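Local structure of flavodoxin (Bacillus cereus, 6GAQ) at residues A14-S19 with F73-F78; M48-L53 with H79-N84. The protein binds FMN and probably serves as a low-potential electron donor to a number of redox enzymes. All coordinates share one frame; numbering follows the deposited sequence.

Contact 1: A14-S19 with F73-F78. With FMN (flavin mononucleotide), chain C.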
loop_
_atom_site.group_PDB
_atom_site.type_symbol
_atom_site.label_atom_id
_atom_site.label_comp_id
_atom_site.label_asym_id
_atom_site.label_seq_id
_atom_site.Cartn_x
_atom_site.Cartn_y
_atom_site.Cartn_z
ATOM N N ALA A 14 -1.000 0.928 5.712
ATOM C CA ALA A 14 -2.246 0.195 5.896
ATOM C C ALA A 14 -2.320 -0.904 4.844
ATOM O O ALA A 14 -2.271 -0.620 3.642
ATOM C CB ALA A 14 -3.454 1.126 5.794
ATOM N N TYR A 15 -2.432 -2.152 5.292
ATOM C CA TYR A 15 -2.365 -3.295 4.395
ATOM C C TYR A 15 -3.537 -4.238 4.629
ATOM O O TYR A 15 -4.051 -4.358 5.745
ATOM C CB TYR A 15 -1.039 -4.061 4.557
ATOM C CG TYR A 15 -0.911 -4.831 5.854
ATOM C CD1 TYR A 15 -1.289 -6.166 5.935
ATOM C CD2 TYR A 15 -0.403 -4.225 6.995
ATOM C CE1 TYR A 15 -1.173 -6.872 7.117
ATOM C CE2 TYR A 15 -0.281 -4.923 8.182
ATOM C CZ TYR A 15 -0.667 -6.247 8.238
ATOM O OH TYR A 15 -0.548 -6.947 9.415
ATOM N N ALA A 16 -3.948 -4.909 3.555
ATOM C CA ALA A 16 -4.944 -5.974 3.601
ATOM C C ALA A 16 -4.253 -7.266 3.189
ATOM O O ALA A 16 -3.802 -7.396 2.046
ATOM C CB ALA A 16 -6.126 -5.669 2.685
ATOM N N SER A 17 -4.162 -8.216 4.116
ATOM C CA SER A 17 -3.497 -9.481 3.852
ATOM C C SER A 17 -4.319 -10.622 4.427
ATOM O O SER A 17 -4.822 -10.533 5.549
ATOM C CB SER A 17 -2.083 -9.507 4.443
ATOM O OG SER A 17 -1.444 -10.742 4.170
ATOM N N MET A 18 -4.450 -11.692 3.648
ATOM C CA MET A 18 -5.170 -12.890 4.060
ATOM C C MET A 18 -4.260 -14.082 4.305
ATOM O O MET A 18 -4.438 -14.794 5.296
ATOM C CB MET A 18 -6.220 -13.261 3.006
ATOM C CG MET A 18 -6.887 -14.610 3.230
ATOM S SD MET A 18 -8.203 -14.937 2.042
ATOM C CE MET A 18 -8.477 -16.687 2.309
ATOM N N SER A 19 -3.280 -14.314 3.432
ATOM C CA SER A 19 -2.359 -15.432 3.577
ATOM C C SER A 19 -0.948 -15.002 3.961
ATOM O O SER A 19 -0.058 -15.855 4.041
ATOM C CB SER A 19 -2.317 -16.257 2.284
ATOM O OG SER A 19 -1.814 -15.497 1.201
ATOM N N PHE A 73 -12.877 -8.679 -0.159
ATOM C CA PHE A 73 -14.030 -8.222 0.613
ATOM C C PHE A 73 -13.633 -7.262 1.727
ATOM O O PHE A 73 -14.401 -6.357 2.072
ATOM C CB PHE A 73 -14.760 -9.430 1.199
ATOM C CG PHE A 73 -13.853 -10.590 1.509
ATOM C CD1 PHE A 73 -13.944 -11.767 0.787
ATOM C CD2 PHE A 73 -12.906 -10.502 2.519
ATOM C CE1 PHE A 73 -13.112 -12.835 1.065
ATOM C CE2 PHE A 73 -12.068 -11.568 2.801
ATOM C CZ PHE A 73 -12.173 -12.735 2.072
ATOM N N GLU A 74 -12.438 -7.437 2.289
ATOM C CA GLU A 74 -11.999 -6.631 3.421
ATOM C C GLU A 74 -11.582 -5.228 2.998
ATOM O O GLU A 74 -11.707 -4.282 3.785
ATOM C CB GLU A 74 -10.836 -7.332 4.120
ATOM C CG GLU A 74 -9.946 -8.093 3.143
ATOM C CD GLU A 74 -9.005 -9.061 3.826
ATOM O OE1 GLU A 74 -9.227 -10.285 3.710
ATOM O OE2 GLU A 74 -8.038 -8.600 4.469
ATOM N N ALA A 75 -11.077 -5.076 1.772
ATOM C CA ALA A 75 -10.509 -3.816 1.316
ATOM C C ALA A 75 -11.498 -2.932 0.573
ATOM O O ALA A 75 -11.285 -1.717 0.507
ATOM C CB ALA A 75 -9.299 -4.078 0.408
ATOM N N GLU A 76 -12.567 -3.504 0.010
ATOM C CA GLU A 76 -13.544 -2.684 -0.699
ATOM C C GLU A 76 -14.283 -1.750 0.249
ATOM O O GLU A 76 -14.619 -0.622 -0.131
ATOM C CB GLU A 76 -14.536 -3.573 -1.453
ATOM C CG GLU A 76 -15.566 -2.796 -2.262
ATOM C CD GLU A 76 -16.460 -3.696 -3.090
ATOM O OE1 GLU A 76 -16.153 -4.901 -3.201
ATOM O OE2 GLU A 76 -17.470 -3.198 -3.630
ATOM N N ASP A 77 -14.542 -2.194 1.482
ATOM C CA ASP A 77 -15.165 -1.317 2.466
ATOM C C ASP A 77 -14.258 -0.136 2.789
ATOM O O ASP A 77 -14.707 1.015 2.817
ATOM C CB ASP A 77 -15.505 -2.102 3.733
ATOM C CG ASP A 77 -16.609 -1.451 4.543
ATOM O OD1 ASP A 77 -17.401 -0.682 3.957
ATOM O OD2 ASP A 77 -16.686 -1.706 5.764
ATOM N N PHE A 78 -12.971 -0.403 3.027
ATOM C CA PHE A 78 -12.022 0.678 3.271
ATOM C C PHE A 78 -11.825 1.542 2.032
ATOM O O PHE A 78 -11.627 2.757 2.150
ATOM C CB PHE A 78 -10.681 0.109 3.738
ATOM C CG PHE A 78 -9.587 1.135 3.839
ATOM C CD1 PHE A 78 -9.473 1.937 4.963
ATOM C CD2 PHE A 78 -8.672 1.300 2.811
ATOM C CE1 PHE A 78 -8.470 2.882 5.059
ATOM C CE2 PHE A 78 -7.667 2.245 2.901
ATOM C CZ PHE A 78 -7.566 3.037 4.028
HETATM N N1 FMN C . -3.937 -12.356 -8.042
HETATM C C2 FMN C . -3.988 -11.366 -9.003
HETATM O O2 FMN C . -2.980 -10.711 -9.262
HETATM N N3 FMN C . -5.166 -11.107 -9.673
HETATM C C4 FMN C . -6.302 -11.838 -9.385
HETATM O O4 FMN C . -7.352 -11.606 -9.982
HETATM C C4A FMN C . -6.254 -12.835 -8.419
HETATM N N5 FMN C . -7.386 -13.568 -8.131
HETATM C C5A FMN C . -7.338 -14.558 -7.172
HETATM C C6 FMN C . -8.482 -15.293 -6.884
HETATM C C7 FMN C . -8.442 -16.293 -5.921
HETATM C C7M FMN C . -9.680 -17.083 -5.614
HETATM C C8 FMN C . -7.256 -16.557 -5.244
HETATM C C8M FMN C . -7.206 -17.635 -4.202
HETATM C C9 FMN C . -6.112 -15.820 -5.532
HETATM C C9A FMN C . -6.150 -14.819 -6.496
HETATM N N10 FMN C . -5.016 -14.079 -6.777
HETATM C C10 FMN C . -5.065 -13.094 -7.746
HETATM C "C1'" FMN C . -3.722 -14.366 -6.067
HETATM C "C2'" FMN C . -3.518 -13.600 -4.764
HETATM O "O2'" FMN C . -3.580 -12.211 -4.996
HETATM C "C3'" FMN C . -2.147 -13.980 -4.211
HETATM O "O3'" FMN C . -2.201 -15.290 -3.692
HETATM C "C4'" FMN C . -1.623 -13.024 -3.142
HETATM O "O4'" FMN C . -0.228 -13.195 -3.025
HETATM C "C5'" FMN C . -2.260 -13.249 -1.774
HETATM O "O5'" FMN C . -1.732 -12.286 -0.886
HETATM P P FMN C . -1.953 -12.379 0.707
HETATM O O1P FMN C . -1.025 -13.430 1.262
HETATM O O2P FMN C . -1.631 -11.046 1.339
HETATM O O3P FMN C . -3.383 -12.759 1.010
#
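Ala16 and Ala75 bring strand 11-16 and helix 73-81 together in the doubly wound flavodoxin fold, where the central parallel sheet carries helices on its two faces. The methyl groups of Ala16 and Ala75 meet CB to CB at 4.2 Å, and with no longer side chain between them their CA atoms come to 6.4 Å. The Ala16 methyl also lies against the carboxylate of Glu74, CB to OE2 3.9 Å. Ser63 of the neighbouring strand and Met45 touch both alanines and close this patch.

At Ser17 the strand has given way to the phosphate-binding loop. Ser17 CB turns from the helix, and Ser17 OG, anti to the backbone N (chi1 -180°), donates to FMN O2P at 2.9 Å. On the helix side, the Ser17 carbonyl O lies 3.9 Å from Glu74 OE2, two acceptors that do not bond; the other carboxylate oxygen, OE1, is hydrogen-bonded to Tyr64.

Met18 is more exposed. Met18 CB sits 4.3 Å from Glu74 OE1, while the Met18 N-H points to the phosphate, N to FMN O3P 3.0 Å. Ser19 adds a second backbone donor, and two amides from consecutive residues thus grip one phosphate oxygen, which probably helps offset its negative charge. The bond from Ser19 N to FMN O3P is the straighter of the two, 2.9 Å long with 165° at the hydrogen.

Contact 2: M48-L53 with H79-N84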
loop_
_atom_site.group_PDB
_atom_site.type_symbol
_atom_site.label_atom_id
_atom_site.label_comp_id
_atom_site.label_asym_id
_atom_site.label_seq_id
_atom_site.Cartn_x
_atom_site.Cartn_y
_atom_site.Cartn_z
ATOM N N MET A 48 -10.834 -0.267 9.774
ATOM C CA MET A 48 -10.069 0.954 9.973
ATOM C C MET A 48 -10.826 2.115 9.343
ATOM O O MET A 48 -11.016 2.149 8.122
ATOM C CB MET A 48 -8.677 0.813 9.356
ATOM C CG MET A 48 -7.857 2.088 9.321
ATOM S SD MET A 48 -6.288 1.838 8.469
ATOM C CE MET A 48 -5.492 3.416 8.753
ATOM N N ASP A 49 -11.268 3.053 10.176
ATOM C CA ASP A 49 -11.929 4.246 9.672
ATOM C C ASP A 49 -10.936 5.083 8.877
ATOM O O ASP A 49 -9.868 5.445 9.381
ATOM C CB ASP A 49 -12.513 5.054 10.830
ATOM C CG ASP A 49 -13.379 4.212 11.745
ATOM O OD1 ASP A 49 -14.593 4.099 11.476
ATOM O OD2 ASP A 49 -12.842 3.653 12.725
ATOM N N ALA A 50 -11.289 5.388 7.627
ATOM C CA ALA A 50 -10.373 6.065 6.716
ATOM C C ALA A 50 -10.024 7.483 7.151
ATOM O O ALA A 50 -9.143 8.097 6.539
ATOM C CB ALA A 50 -10.963 6.089 5.305
ATOM N N GLU A 51 -10.686 8.017 8.182
ATOM C CA GLU A 51 -10.352 9.348 8.678
ATOM C C GLU A 51 -8.946 9.416 9.257
ATOM O O GLU A 51 -8.359 10.503 9.307
ATOM C CB GLU A 51 -11.364 9.777 9.743
ATOM C CG GLU A 51 -12.680 10.296 9.193
ATOM C CD GLU A 51 -12.744 11.810 9.175
ATOM O OE1 GLU A 51 -13.618 12.362 8.473
ATOM O OE2 GLU A 51 -11.921 12.449 9.864
ATOM N N GLU A 52 -8.394 8.280 9.689
ATOM C CA GLU A 52 -7.115 8.267 10.391
ATOM C C GLU A 52 -5.949 8.707 9.513
ATOM O O GLU A 52 -4.899 9.081 10.046
ATOM C CB GLU A 52 -6.842 6.865 10.942
ATOM C CG GLU A 52 -7.907 6.350 11.899
ATOM C CD GLU A 52 -7.771 4.864 12.173
ATOM O OE1 GLU A 52 -8.759 4.126 11.973
ATOM O OE2 GLU A 52 -6.673 4.432 12.587
ATOM N N LEU A 53 -6.107 8.672 8.188
ATOM C CA LEU A 53 -4.986 8.935 7.291
ATOM C C LEU A 53 -4.515 10.383 7.334
ATOM O O LEU A 53 -3.366 10.657 6.976
ATOM C CB LEU A 53 -5.362 8.564 5.854
ATOM C CG LEU A 53 -5.145 7.120 5.391
ATOM C CD1 LEU A 53 -6.010 6.142 6.174
ATOM C CD2 LEU A 53 -5.419 7.000 3.900
ATOM N N HIS A 79 -11.867 0.938 0.842
ATOM C CA HIS A 79 -11.716 1.710 -0.386
ATOM C C HIS A 79 -12.911 2.630 -0.601
ATOM O O HIS A 79 -12.747 3.823 -0.883
ATOM C CB HIS A 79 -11.530 0.767 -1.576
ATOM C CG HIS A 79 -11.934 1.360 -2.889
ATOM N ND1 HIS A 79 -13.018 0.906 -3.608
ATOM C CD2 HIS A 79 -11.397 2.368 -3.616
ATOM C CE1 HIS A 79 -13.132 1.609 -4.720
ATOM N NE2 HIS A 79 -12.161 2.503 -4.749
ATOM N N ASP A 80 -14.128 2.094 -0.468
ATOM C CA ASP A 80 -15.313 2.943 -0.503
ATOM C C ASP A 80 -15.312 3.941 0.649
ATOM O O ASP A 80 -15.833 5.054 0.507
ATOM C CB ASP A 80 -16.581 2.087 -0.460
ATOM C CG ASP A 80 -16.829 1.342 -1.759
ATOM O OD1 ASP A 80 -16.106 1.596 -2.745
ATOM O OD2 ASP A 80 -17.751 0.501 -1.792
ATOM N N ASP A 81 -14.730 3.562 1.790
ATOM C CA ASP A 81 -14.658 4.454 2.942
ATOM C C ASP A 81 -13.842 5.706 2.653
ATOM O O ASP A 81 -14.055 6.736 3.304
ATOM C CB ASP A 81 -14.058 3.712 4.138
ATOM C CG ASP A 81 -14.382 4.372 5.460
ATOM O OD1 ASP A 81 -15.173 5.338 5.468
ATOM O OD2 ASP A 81 -13.845 3.921 6.493
ATOM N N LEU A 82 -12.916 5.645 1.696
ATOM C CA LEU A 82 -12.100 6.806 1.367
ATOM C C LEU A 82 -12.891 7.906 0.673
ATOM O O LEU A 82 -12.381 9.022 0.554
ATOM C CB LEU A 82 -10.923 6.384 0.483
ATOM C CG LEU A 82 -9.814 5.570 1.156
ATOM C CD1 LEU A 82 -9.087 4.700 0.142
ATOM C CD2 LEU A 82 -8.831 6.481 1.868
ATOM N N GLU A 83 -14.127 7.625 0.248
ATOM C CA GLU A 83 -14.872 8.540 -0.615
ATOM C C GLU A 83 -15.046 9.926 -0.004
ATOM O O GLU A 83 -15.213 10.908 -0.737
ATOM C CB GLU A 83 -16.241 7.930 -0.941
ATOM C CG GLU A 83 -17.123 8.760 -1.869
ATOM C CD GLU A 83 -16.546 8.900 -3.264
ATOM O OE1 GLU A 83 -15.856 7.965 -3.721
ATOM O OE2 GLU A 83 -16.784 9.947 -3.904
ATOM N N ASN A 84 -14.990 10.037 1.322
ATOM C CA ASN A 84 -15.374 11.261 2.016
ATOM C C ASN A 84 -14.223 11.872 2.808
ATOM O O ASN A 84 -14.411 12.338 3.934
ATOM C CB ASN A 84 -16.560 11.005 2.942
ATOM C CG ASN A 84 -17.886 11.041 2.214
ATOM O OD1 ASN A 84 -17.938 11.186 0.993
ATOM N ND2 ASN A 84 -18.974 10.920 2.967
#
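Ala50 fits against Asp81 and Leu82 at the close point of this contact, where its CA comes within 5.7 Å of that of Leu82. The Ala50 methyl points toward segment 79-84 and rests on backbone as well as side chain, with Ala50 CB 3.7 Å from the carbonyl O of Asp81 and 4.1 Å from CD2 of Leu82. Leu82 CD2 also reaches Leu53 CD2, 4.0 Å away, and the two leucine side chains cross at about a right angle. Leu53 in turn touches Leu12 of strand 11-16, so the apolar side of the contact runs on into the core beneath.

In the flavodoxin fold this is the connection between strands 40-44 and 58-63, which has no long helix here: a 3-10 segment that begins at Ala50 packs beside the C-terminal part of helix 73-81.

On the more solvent-exposed side the packing gives way to a hydrogen bond at the Asp81 carboxylate, which itself still rests on the Ala50 methyl. With CG anti to the backbone N (chi1 -160°), Asp81 receives the Ala50 amide, Ala50 N to Asp81 OD2 3.2 Å with 159° at the hydrogen. The donor comes from well above the carboxylate plane, 60° out of it. Exposed Asp49 turns its CB away from the helix, and Asp49 OD1 stays 5.0 Å from Asp81 OD2, where two like charges would probably still repel weakly.

From the N terminus, strand 11-16 runs into the phosphate-binding loop, the first half of contact 1. After helix 21-35 and strand 40-44 the chain reaches 48-53, the first half of contact 2. It then passes along strand 58-63 and enters helix 73-81, whose residues 73-78 close the larger loop of contact 1; the next residues, 79-84, close the shorter loop of contact 2. The two loops therefore cross rather than nest. One helix serves both, joined first to the phosphate-binding loop end of inner strand 11-16 and then to the connection leading from an outermost strand. Phe78 bridges them, its CD1 3.5 Å from Met48 O.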